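Local coordinates for protein RNA-dependent RNA polymerase (Farallon virus, PDB 6DX5) that provides the viral ovarian-tumour (OTU) type cysteine protease domain of a large replication protein that, as a whole, is probably also an RNA-directed RNA polymerase, at residues D24-F38 with N167-I181. Numbering follows the deposited sequence.
Sequences DFFERIRVKGDGNCF and NIVRCGAHFDALKLI
Cys37, in the first turn of helix 37-47, brings SG obliquely against the His174 ring, 3.6 Å from His174 ND1. Its chi1 of 56° sets SG between its own backbone N and carbonyl carbon, where it also accepts a nearly straight bond from Phe175 N (3.4 Å to Cys37 SG, 164° at the hydrogen). At the ring's edge, a water joins His174 ND1 to Asp34 O. From the other nitrogen, His174 NE2 donates to Asp176 OD2 (2.8 Å). Val31 N binds the same Asp176 OD2 at 2.9 Å from the opposite face of the carboxylate, so two bonds grip this oxygen and help fix the carboxylate's rotation. Asp176 OD1 turns to the arginines: Arg28 NH1 makes a salt bridge to it at 3.0 Å; its hydrogen bond is weak and bent, and the guanidinium stands steeply to the carboxylate, while a water links Asp176 OD1 to Arg30 NH1. The two guanidiniums overlap face over face beside this anion.

Next to the cysteine, the Phe175 ring is sandwiched by Phe38 CB and Arg170 CG. The Phe38 ring turns its edge to the Phe175 face in a T-shaped pair (planes 73° apart) and runs on to Ile168 CD1. Antiparallel backbone bonds then join strands 26-29 and 174-180. Farther along this pairing, Leu178 CD1 and Leu180 CD1 sit over opposite faces of the Phe26 ring, 4.1 and 3.8 Å from its centroid. Asn167, whose amide is bonded to Trp143 and Val162, crosses that ring at about a right angle.

Strand 26-29 thus borders the 166-171/174-180 hairpin. The Asp-Gly-Asn-Cys sequence leading into a helix, with histidine and aspartate on a neighbouring strand, is consistent with the active-site layout of OTU-like, clan CA cysteine proteases.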
# COMPACT_ATOMS: atom_id res chain seq x y z
N ASP A 24 7.49 19.10 14.91
CA ASP A 24 8.88 19.49 15.14
C ASP A 24 9.64 19.89 13.87
O ASP A 24 10.72 20.47 13.99
CB ASP A 24 9.69 18.36 15.82
CG ASP A 24 9.15 17.94 17.21
OD1 ASP A 24 9.36 16.76 17.57
OD2 ASP A 24 8.54 18.77 17.96
N PHE A 25 9.13 19.54 12.67
CA PHE A 25 9.80 19.82 11.40
C PHE A 25 8.94 20.57 10.40
O PHE A 25 9.49 21.21 9.50
CB PHE A 25 10.30 18.51 10.74
CG PHE A 25 11.33 17.79 11.57
CD1 PHE A 25 12.68 18.07 11.40
CD2 PHE A 25 10.96 16.90 12.58
CE1 PHE A 25 13.65 17.46 12.22
CE2 PHE A 25 11.92 16.27 13.41
CZ PHE A 25 13.26 16.55 13.23
N PHE A 26 7.61 20.54 10.52
CA PHE A 26 6.72 21.10 9.52
C PHE A 26 5.66 21.98 10.15
O PHE A 26 5.20 21.73 11.28
CB PHE A 26 5.97 20.05 8.73
CG PHE A 26 6.84 19.08 7.98
CD1 PHE A 26 7.23 19.35 6.66
CD2 PHE A 26 7.23 17.87 8.56
CE1 PHE A 26 8.01 18.45 5.95
CE2 PHE A 26 8.01 16.95 7.82
CZ PHE A 26 8.41 17.26 6.52
N GLU A 27 5.23 22.97 9.40
CA GLU A 27 3.96 23.61 9.69
C GLU A 27 2.93 22.93 8.79
O GLU A 27 3.23 22.55 7.67
CB GLU A 27 4.05 25.13 9.47
CG GLU A 27 3.49 25.62 8.20
CD GLU A 27 3.39 27.14 8.12
OE1 GLU A 27 4.39 27.79 7.82
OE2 GLU A 27 2.30 27.67 8.36
N ARG A 28 1.77 22.64 9.34
CA ARG A 28 0.72 21.94 8.62
C ARG A 28 -0.33 22.96 8.20
O ARG A 28 -0.73 23.83 9.00
CB ARG A 28 0.11 20.88 9.55
CG ARG A 28 -1.03 20.08 8.89
CD ARG A 28 -2.36 20.65 9.27
NE ARG A 28 -2.54 20.39 10.70
CZ ARG A 28 -3.08 19.27 11.16
NH1 ARG A 28 -3.51 18.39 10.26
NH2 ARG A 28 -3.22 19.04 12.46
N ILE A 29 -0.76 22.89 6.94
CA ILE A 29 -1.76 23.82 6.40
C ILE A 29 -3.00 22.99 6.07
O ILE A 29 -2.95 22.07 5.26
CB ILE A 29 -1.25 24.57 5.16
CG1 ILE A 29 0.00 25.39 5.51
CG2 ILE A 29 -2.31 25.53 4.65
CD1 ILE A 29 1.28 24.66 5.24
N ARG A 30 -4.09 23.28 6.78
CA ARG A 30 -5.35 22.56 6.59
C ARG A 30 -6.04 22.96 5.30
O ARG A 30 -6.11 24.15 4.98
CB ARG A 30 -6.28 22.84 7.77
CG ARG A 30 -5.70 22.47 9.11
CD ARG A 30 -6.75 22.66 10.20
NE ARG A 30 -6.18 22.50 11.54
CZ ARG A 30 -6.18 21.36 12.21
NH1 ARG A 30 -6.69 20.26 11.65
NH2 ARG A 30 -5.68 21.31 13.42
N VAL A 31 -6.59 21.97 4.58
CA VAL A 31 -7.36 22.23 3.36
C VAL A 31 -8.78 21.76 3.62
O VAL A 31 -9.04 21.09 4.61
CB VAL A 31 -6.76 21.54 2.11
CG1 VAL A 31 -5.30 22.01 1.93
CG2 VAL A 31 -6.79 20.04 2.31
N LYS A 32 -9.71 22.17 2.76
CA LYS A 32 -11.12 21.83 2.95
C LYS A 32 -11.29 20.31 3.11
O LYS A 32 -10.62 19.54 2.44
CB LYS A 32 -11.92 22.33 1.75
CG LYS A 32 -13.44 22.27 1.86
CD LYS A 32 -13.98 22.74 0.52
CE LYS A 32 -15.48 22.81 0.47
NZ LYS A 32 -15.92 23.79 1.48
N GLY A 33 -12.17 19.88 4.03
CA GLY A 33 -12.34 18.45 4.25
C GLY A 33 -13.37 17.76 3.35
O GLY A 33 -14.32 17.17 3.85
N ASP A 34 -13.23 17.83 2.05
CA ASP A 34 -14.10 17.06 1.16
C ASP A 34 -13.24 15.98 0.48
O ASP A 34 -12.08 15.76 0.85
CB ASP A 34 -14.82 17.98 0.16
CG ASP A 34 -13.85 18.85 -0.69
OD1 ASP A 34 -14.31 19.83 -1.34
OD2 ASP A 34 -12.63 18.55 -0.72
N GLY A 35 -13.82 15.29 -0.51
CA GLY A 35 -13.13 14.21 -1.21
C GLY A 35 -11.98 14.66 -2.09
O GLY A 35 -11.20 13.81 -2.55
N ASN A 36 -11.85 15.98 -2.33
CA ASN A 36 -10.74 16.55 -3.11
C ASN A 36 -9.54 16.98 -2.25
O ASN A 36 -8.63 17.65 -2.77
CB ASN A 36 -11.24 17.74 -3.93
CG ASN A 36 -12.12 17.30 -5.06
OD1 ASN A 36 -13.18 17.88 -5.36
ND2 ASN A 36 -11.71 16.21 -5.67
N CYS A 37 -9.50 16.60 -0.97
CA CYS A 37 -8.47 17.15 -0.09
C CYS A 37 -7.05 16.78 -0.54
O CYS A 37 -6.13 17.61 -0.38
CB CYS A 37 -8.70 16.74 1.38
SG CYS A 37 -8.82 14.88 1.68
N PHE A 38 -6.82 15.57 -1.10
CA PHE A 38 -5.48 15.29 -1.64
C PHE A 38 -5.14 16.28 -2.75
O PHE A 38 -4.06 16.88 -2.75
CB PHE A 38 -5.34 13.87 -2.19
CG PHE A 38 -3.99 13.67 -2.87
CD1 PHE A 38 -3.86 13.73 -4.26
CD2 PHE A 38 -2.83 13.55 -2.12
CE1 PHE A 38 -2.61 13.63 -4.87
CE2 PHE A 38 -1.57 13.43 -2.74
CZ PHE A 38 -1.48 13.50 -4.10
N ASN A 167 5.43 17.74 0.61
CA ASN A 167 5.17 16.88 1.75
C ASN A 167 3.69 17.01 2.10
O ASN A 167 3.18 18.13 2.29
CB ASN A 167 6.03 17.27 2.97
CG ASN A 167 7.48 16.87 2.81
OD1 ASN A 167 7.86 15.71 3.08
ND2 ASN A 167 8.30 17.80 2.33
N ILE A 168 3.01 15.87 2.24
CA ILE A 168 1.59 15.88 2.53
C ILE A 168 1.38 14.98 3.73
O ILE A 168 2.05 13.95 3.85
CB ILE A 168 0.82 15.43 1.29
CG1 ILE A 168 1.05 16.48 0.18
CG2 ILE A 168 -0.65 15.14 1.59
CD1 ILE A 168 0.19 16.33 -0.98
N VAL A 169 0.51 15.39 4.67
CA VAL A 169 0.22 14.56 5.83
C VAL A 169 -1.14 13.94 5.60
O VAL A 169 -2.04 14.56 5.03
CB VAL A 169 0.26 15.37 7.14
CG1 VAL A 169 -0.77 16.52 7.10
CG2 VAL A 169 -0.03 14.50 8.35
N ARG A 170 -1.31 12.70 6.06
CA ARG A 170 -2.56 11.98 5.88
C ARG A 170 -2.98 11.45 7.24
O ARG A 170 -2.23 10.68 7.86
CB ARG A 170 -2.40 10.81 4.91
CG ARG A 170 -3.72 10.06 4.72
CD ARG A 170 -3.56 8.77 3.96
NE ARG A 170 -4.87 8.36 3.44
CZ ARG A 170 -5.07 7.41 2.52
NH1 ARG A 170 -4.03 6.73 2.02
NH2 ARG A 170 -6.31 7.16 2.11
N CYS A 171 -4.19 11.81 7.67
CA CYS A 171 -4.72 11.33 8.95
C CYS A 171 -6.04 10.63 8.65
O CYS A 171 -7.03 11.30 8.32
CB CYS A 171 -4.90 12.49 9.94
SG CYS A 171 -5.27 11.84 11.66
N GLY A 172 -6.04 9.30 8.70
CA GLY A 172 -7.15 8.51 8.15
C GLY A 172 -7.45 8.81 6.67
O GLY A 172 -6.63 8.60 5.75
N ALA A 173 -8.67 9.25 6.42
CA ALA A 173 -9.05 9.58 5.05
C ALA A 173 -8.61 10.98 4.64
O ALA A 173 -8.67 11.30 3.46
CB ALA A 173 -10.56 9.46 4.86
N HIS A 174 -8.14 11.82 5.57
CA HIS A 174 -7.97 13.23 5.26
C HIS A 174 -6.51 13.59 4.98
O HIS A 174 -5.61 13.21 5.72
CB HIS A 174 -8.52 14.11 6.41
CG HIS A 174 -8.48 15.56 6.07
ND1 HIS A 174 -9.25 16.10 5.07
CD2 HIS A 174 -7.63 16.55 6.45
CE1 HIS A 174 -8.95 17.39 4.91
NE2 HIS A 174 -7.96 17.68 5.73
N PHE A 175 -6.29 14.41 3.95
CA PHE A 175 -4.96 14.90 3.59
C PHE A 175 -4.87 16.40 3.85
O PHE A 175 -5.80 17.14 3.52
CB PHE A 175 -4.63 14.66 2.10
CG PHE A 175 -4.60 13.19 1.69
CD1 PHE A 175 -3.38 12.50 1.61
CD2 PHE A 175 -5.76 12.54 1.26
CE1 PHE A 175 -3.30 11.16 1.17
CE2 PHE A 175 -5.72 11.17 0.83
CZ PHE A 175 -4.48 10.48 0.78
N ASP A 176 -3.75 16.87 4.43
CA ASP A 176 -3.42 18.31 4.51
C ASP A 176 -2.00 18.53 3.94
O ASP A 176 -1.24 17.57 3.72
CB ASP A 176 -3.48 18.83 5.97
CG ASP A 176 -4.91 18.96 6.50
OD1 ASP A 176 -5.11 18.64 7.72
OD2 ASP A 176 -5.83 19.46 5.75
N ALA A 177 -1.63 19.81 3.75
CA ALA A 177 -0.30 20.15 3.24
C ALA A 177 0.68 20.34 4.38
O ALA A 177 0.27 20.69 5.50
CB ALA A 177 -0.37 21.43 2.39
N LEU A 178 1.98 20.10 4.12
CA LEU A 178 3.07 20.36 5.10
C LEU A 178 4.12 21.26 4.47
O LEU A 178 4.53 21.03 3.34
CB LEU A 178 3.78 19.07 5.53
CG LEU A 178 2.99 18.03 6.32
CD1 LEU A 178 3.80 16.79 6.52
CD2 LEU A 178 2.55 18.63 7.67
N LYS A 179 4.56 22.30 5.19
CA LYS A 179 5.72 23.07 4.77
C LYS A 179 6.83 22.90 5.79
O LYS A 179 6.58 22.90 7.00
CB LYS A 179 5.39 24.53 4.59
CG LYS A 179 4.56 24.71 3.34
CD LYS A 179 4.37 26.15 3.00
CE LYS A 179 3.95 26.26 1.52
NZ LYS A 179 3.52 27.67 1.18
N LEU A 180 8.04 22.72 5.29
CA LEU A 180 9.17 22.52 6.18
C LEU A 180 9.49 23.82 6.91
O LEU A 180 9.49 24.90 6.31
CB LEU A 180 10.36 22.03 5.37
CG LEU A 180 11.45 21.20 6.03
CD1 LEU A 180 10.92 19.96 6.68
CD2 LEU A 180 12.43 20.79 4.97
N ILE A 181 9.75 23.72 8.22
CA ILE A 181 9.99 24.92 9.02
C ILE A 181 11.30 25.61 8.63
O ILE A 181 11.37 26.84 8.59
CB ILE A 181 9.96 24.59 10.52
CG1 ILE A 181 8.58 24.15 10.99
CG2 ILE A 181 10.40 25.77 11.35
CD1 ILE A 181 8.62 23.67 12.47
O HOH W 1 -7.33 19.34 8.85
O HOH W 2 -11.31 15.23 3.73